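Local atomic coordinates of glycoside hydrolase family protein (Novosphingobium sp. PP1Y, PDB entry 6Q2F), a protein that probably hydrolyses terminal alpha-L-rhamnose residues from rhamnosylated glycosides, acting as an alpha-L-rhamnosidase of a glycoside hydrolase family. Residues His478-Gly481 and Met482-Ala486; Phe114-Ala117 and Ala118-Asp122. All coordinates share one frame; numbering follows the deposited sequence.

Contact 1 of 2, residues His478-Gly481 and Met482-Ala486; sequences HYIG and MYKDA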
# COMPACT_ATOMS: atom_id res chain seq x y z
N HIS A 478 15.74 -5.96 -21.12
CA HIS A 478 16.48 -7.19 -20.93
C HIS A 478 15.62 -8.21 -20.20
O HIS A 478 15.56 -9.38 -20.58
CB HIS A 478 17.77 -6.93 -20.16
CG HIS A 478 18.64 -8.14 -20.03
ND1 HIS A 478 18.52 -9.04 -18.99
CD2 HIS A 478 19.60 -8.62 -20.85
CE1 HIS A 478 19.39 -10.02 -19.17
NE2 HIS A 478 20.06 -9.79 -20.28
N TYR A 479 14.94 -7.77 -19.14
CA TYR A 479 14.15 -8.70 -18.33
C TYR A 479 13.05 -9.33 -19.17
O TYR A 479 12.85 -10.55 -19.14
CB TYR A 479 13.56 -7.96 -17.14
CG TYR A 479 12.68 -8.81 -16.25
CD1 TYR A 479 13.23 -9.82 -15.48
CD2 TYR A 479 11.32 -8.57 -16.15
CE1 TYR A 479 12.43 -10.58 -14.63
CE2 TYR A 479 10.51 -9.32 -15.30
CZ TYR A 479 11.07 -10.33 -14.55
OH TYR A 479 10.27 -11.08 -13.72
N ILE A 480 12.33 -8.51 -19.93
CA ILE A 480 11.28 -9.02 -20.80
C ILE A 480 11.87 -9.98 -21.84
O ILE A 480 11.27 -11.02 -22.15
CB ILE A 480 10.53 -7.85 -21.44
CG1 ILE A 480 9.69 -7.15 -20.34
CG2 ILE A 480 9.64 -8.32 -22.60
CD1 ILE A 480 8.96 -5.90 -20.80
N GLY A 481 13.06 -9.66 -22.35
CA GLY A 481 13.76 -10.59 -23.25
C GLY A 481 13.97 -11.97 -22.64
O GLY A 481 13.85 -12.98 -23.34
N MSE A 482 14.30 -12.03 -21.36
CA MSE A 482 14.47 -13.32 -20.71
C MSE A 482 13.18 -14.13 -20.73
O MSE A 482 13.22 -15.34 -20.95
CB MSE A 482 14.93 -13.14 -19.25
CG MSE A 482 16.38 -12.65 -19.12
SE MSE A 482 16.72 -11.85 -17.38
CE MSE A 482 15.66 -13.08 -16.27
N TYR A 483 12.03 -13.46 -20.53
CA TYR A 483 10.76 -14.19 -20.52
C TYR A 483 10.28 -14.54 -21.92
O TYR A 483 9.64 -15.58 -22.10
CB TYR A 483 9.70 -13.40 -19.75
CG TYR A 483 9.80 -13.73 -18.29
CD1 TYR A 483 9.11 -14.81 -17.75
CD2 TYR A 483 10.66 -13.03 -17.45
CE1 TYR A 483 9.24 -15.15 -16.42
CE2 TYR A 483 10.79 -13.36 -16.12
CZ TYR A 483 10.08 -14.44 -15.61
OH TYR A 483 10.20 -14.78 -14.29
N LYS A 484 10.60 -13.71 -22.91
CA LYS A 484 10.35 -14.10 -24.30
C LYS A 484 11.19 -15.31 -24.69
O LYS A 484 10.74 -16.16 -25.48
CB LYS A 484 10.64 -12.93 -25.24
CG LYS A 484 9.54 -11.87 -25.21
CD LYS A 484 10.05 -10.54 -25.67
CE LYS A 484 10.06 -10.39 -27.17
NZ LYS A 484 9.92 -8.92 -27.55
N ASP A 485 12.41 -15.40 -24.18
CA ASP A 485 13.18 -16.61 -24.43
C ASP A 485 12.59 -17.79 -23.68
O ASP A 485 12.44 -18.88 -24.25
CB ASP A 485 14.63 -16.38 -24.05
CG ASP A 485 15.40 -17.66 -23.96
OD1 ASP A 485 15.76 -18.22 -25.02
OD2 ASP A 485 15.66 -18.11 -22.82
N ALA A 486 12.21 -17.59 -22.42
CA ALA A 486 11.67 -18.70 -21.62
C ALA A 486 10.33 -19.18 -22.17
O ALA A 486 10.17 -20.37 -22.48
CB ALA A 486 11.52 -18.27 -20.16
O HOH W 1 10.93 -13.41 -12.42

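Contact 2 of 2, residues Phe114-Ala117 and Ala118-Asp122; sequences FRFA and AHEAD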
# COMPACT_ATOMS: atom_id res chain seq x y z
N PHE A 114 7.89 -22.84 -17.14
CA PHE A 114 7.20 -21.56 -17.29
C PHE A 114 6.53 -21.46 -18.65
O PHE A 114 5.40 -20.96 -18.75
CB PHE A 114 8.15 -20.36 -17.08
CG PHE A 114 7.41 -19.06 -17.11
CD1 PHE A 114 6.83 -18.57 -15.95
CD2 PHE A 114 7.23 -18.36 -18.30
CE1 PHE A 114 6.10 -17.38 -15.97
CE2 PHE A 114 6.51 -17.16 -18.32
CZ PHE A 114 5.94 -16.68 -17.15
N ARG A 115 7.22 -21.90 -19.70
CA ARG A 115 6.61 -21.95 -21.02
C ARG A 115 5.31 -22.74 -20.99
O ARG A 115 4.31 -22.35 -21.59
CB ARG A 115 7.58 -22.56 -22.04
CG ARG A 115 6.95 -22.78 -23.41
CD ARG A 115 7.98 -23.17 -24.46
NE ARG A 115 9.01 -22.15 -24.59
CZ ARG A 115 9.92 -22.13 -25.56
NH1 ARG A 115 9.93 -23.07 -26.50
NH2 ARG A 115 10.82 -21.16 -25.59
N PHE A 116 5.33 -23.88 -20.30
CA PHE A 116 4.13 -24.68 -20.15
C PHE A 116 3.04 -23.91 -19.42
O PHE A 116 1.88 -23.96 -19.82
CB PHE A 116 4.45 -25.96 -19.40
CG PHE A 116 3.29 -26.89 -19.27
CD1 PHE A 116 2.88 -27.63 -20.36
CD2 PHE A 116 2.61 -27.01 -18.07
CE1 PHE A 116 1.80 -28.52 -20.25
CE2 PHE A 116 1.53 -27.89 -17.96
CZ PHE A 116 1.12 -28.64 -19.05
N ALA A 117 3.40 -23.22 -18.34
CA ALA A 117 2.42 -22.38 -17.65
C ALA A 117 1.83 -21.35 -18.59
O ALA A 117 0.62 -21.10 -18.56
CB ALA A 117 3.07 -21.66 -16.46
N ALA A 118 2.65 -20.75 -19.44
CA ALA A 118 2.13 -19.72 -20.32
C ALA A 118 1.18 -20.32 -21.34
O ALA A 118 0.14 -19.73 -21.67
CB ALA A 118 3.29 -18.98 -21.01
N HIS A 119 1.51 -21.51 -21.86
CA HIS A 119 0.63 -22.14 -22.84
C HIS A 119 -0.66 -22.62 -22.20
O HIS A 119 -1.72 -22.60 -22.84
CB HIS A 119 1.36 -23.30 -23.53
CG HIS A 119 2.21 -22.87 -24.68
ND1 HIS A 119 1.68 -22.48 -25.90
CD2 HIS A 119 3.55 -22.72 -24.80
CE1 HIS A 119 2.65 -22.14 -26.71
NE2 HIS A 119 3.80 -22.29 -26.08
N GLU A 120 -0.59 -23.07 -20.95
CA GLU A 120 -1.79 -23.50 -20.25
C GLU A 120 -2.69 -22.31 -19.96
O GLU A 120 -3.92 -22.43 -20.06
CB GLU A 120 -1.44 -24.23 -18.96
CG GLU A 120 -0.91 -25.64 -19.18
CD GLU A 120 -1.98 -26.58 -19.71
OE1 GLU A 120 -2.83 -27.04 -18.90
OE2 GLU A 120 -1.97 -26.86 -20.92
N ALA A 121 -2.11 -21.18 -19.57
CA ALA A 121 -2.94 -20.00 -19.33
C ALA A 121 -3.59 -19.54 -20.63
O ALA A 121 -4.78 -19.22 -20.67
CB ALA A 121 -2.11 -18.87 -18.72
N ASP A 122 -2.81 -19.53 -21.73
CA ASP A 122 -3.39 -19.23 -23.03
C ASP A 122 -4.51 -20.20 -23.36
O ASP A 122 -5.62 -19.79 -23.72
CB ASP A 122 -2.29 -19.28 -24.09
CG ASP A 122 -2.82 -19.01 -25.48
OD1 ASP A 122 -3.19 -17.84 -25.77
OD2 ASP A 122 -2.86 -19.96 -26.29

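Contact 1 of 2, residues His478-Gly481 and Met482-Ala486
Y479 and Y483, one turn apart on the helix 469-487, set their phenol rings against each other as an offset edge-to-face pair, centroids 5.2 Å apart and planes at 63°. Y483 supplies the edge: its CE2 comes to 3.4 Å from CZ of Y479, and its CD2 stands over one face of the Y479 ring, displaced toward the rim. Both tyrosines also pack the helix on I130 of beta/alpha-barrel strand 127-131.

M482, present as selenomethionine, can be followed outward. Its CB rests 3.3 Å from the backbone O of Y479, and CG touches both the backbone O and CE1 of H478. The SE then lies 3.7 Å from CE1 of H478, approaching that ring obliquely, so a soft, polarisable atom meets an aromatic group that is itself exposed. A bend about the last torsion (chi3 39°) carries CE over to the Y479 side, where it ends 4.1 Å from CD1 of that ring. Methionine, here with selenium replacing sulfur, is flexible enough to touch the rings of both H478 and Y479.

The backbone beneath is ordinary alpha helix: N of K484 bonds O of I480 at 2.9 Å, whereas the bond from Y483 N to Y479 O is weak. K484 lays its aliphatic CD on CG2 of I480, a good use of a lysine at a partly exposed position, and its NZ reaches a weak bond to N576.

At the aromatic end, a water donates to the OH of Y479 at 2.7 Å from its O, near the ring plane, and Y479 OH in turn bonds the carbonyl of A131. The chemistry therefore implies two jobs for one buried tyrosine: its ring face receives apolar carbon, while its hydroxyl has both an acceptor and a donor to satisfy it.

Contact 2 of 2, residues Phe114-Ala117 and Ala118-Asp122
F114 passes its backbone O to the N of A118 at 2.8 Å, the first of four consecutive i to i+4 bonds in this part of helix 108-124. Its phenylalanine ring is directed to the barrel side, against L128 and I130, while the small CB of A118 lies close to the carbonyl oxygens of F114 and R115 and lets the helix sit close to L128.

R115 pairs with H119. The two side chains run alongside each other in the same direction, and the aliphatic CG of R115 meets the edge of the imidazole, 3.7 Å from CD2 of H119. That same CD2 is also 3.3 Å from the backbone O of R115. The guanidinium is used elsewhere, with NE bonded to the carbonyl of A486.

The helix links strand 85-91 to the parallel strand 127-131, a beta-alpha-beta crossover in an eight-stranded parallel beta/alpha barrel.

F116 lays its ring against E120: CG of E120 stands over one face, 3.5 Å from CE2 of F116 and 22° off the ring normal, a CH-pi contact. E120 folds back at chi2 (-68°), and its carboxylate lies nearly parallel to the ring, the planes 6° apart. Its OE1 forms a salt bridge with R123 and its OE2 one with R72. Replacing F116 by an alanine removes the ring face and would probably leave CG of E120 without its aromatic partner and its side chain freer to shift.

A117, whose methyl suits a close approach, touches I71 and W59, and its O accepts the N of A121 at 2.9 Å.

Both contacts are helix-internal, yet contact 2 is the more buried: five of its eight touching residues are buried, against three of eight in contact 1, where H478 and D485 are exposed. Each lies on a separate helix, 469-487 and 108-124, and both helices adjoin strand 127-131 of the barrel. They meet directly, with their centres about 15 Å apart: the rings of Y483 and F114 pack edge-to-face, and R115 of helix 108-124 hydrogen-bonds the carbonyl of A486 on helix 469-487. Chemistry follows place. Contact 1 is mainly aromatic, with a methionine (as selenomethionine) beside the rings and a water at its phenolic end, whereas contact 2 combines small alanines against the barrel with a ring-supported acid that joins arginines.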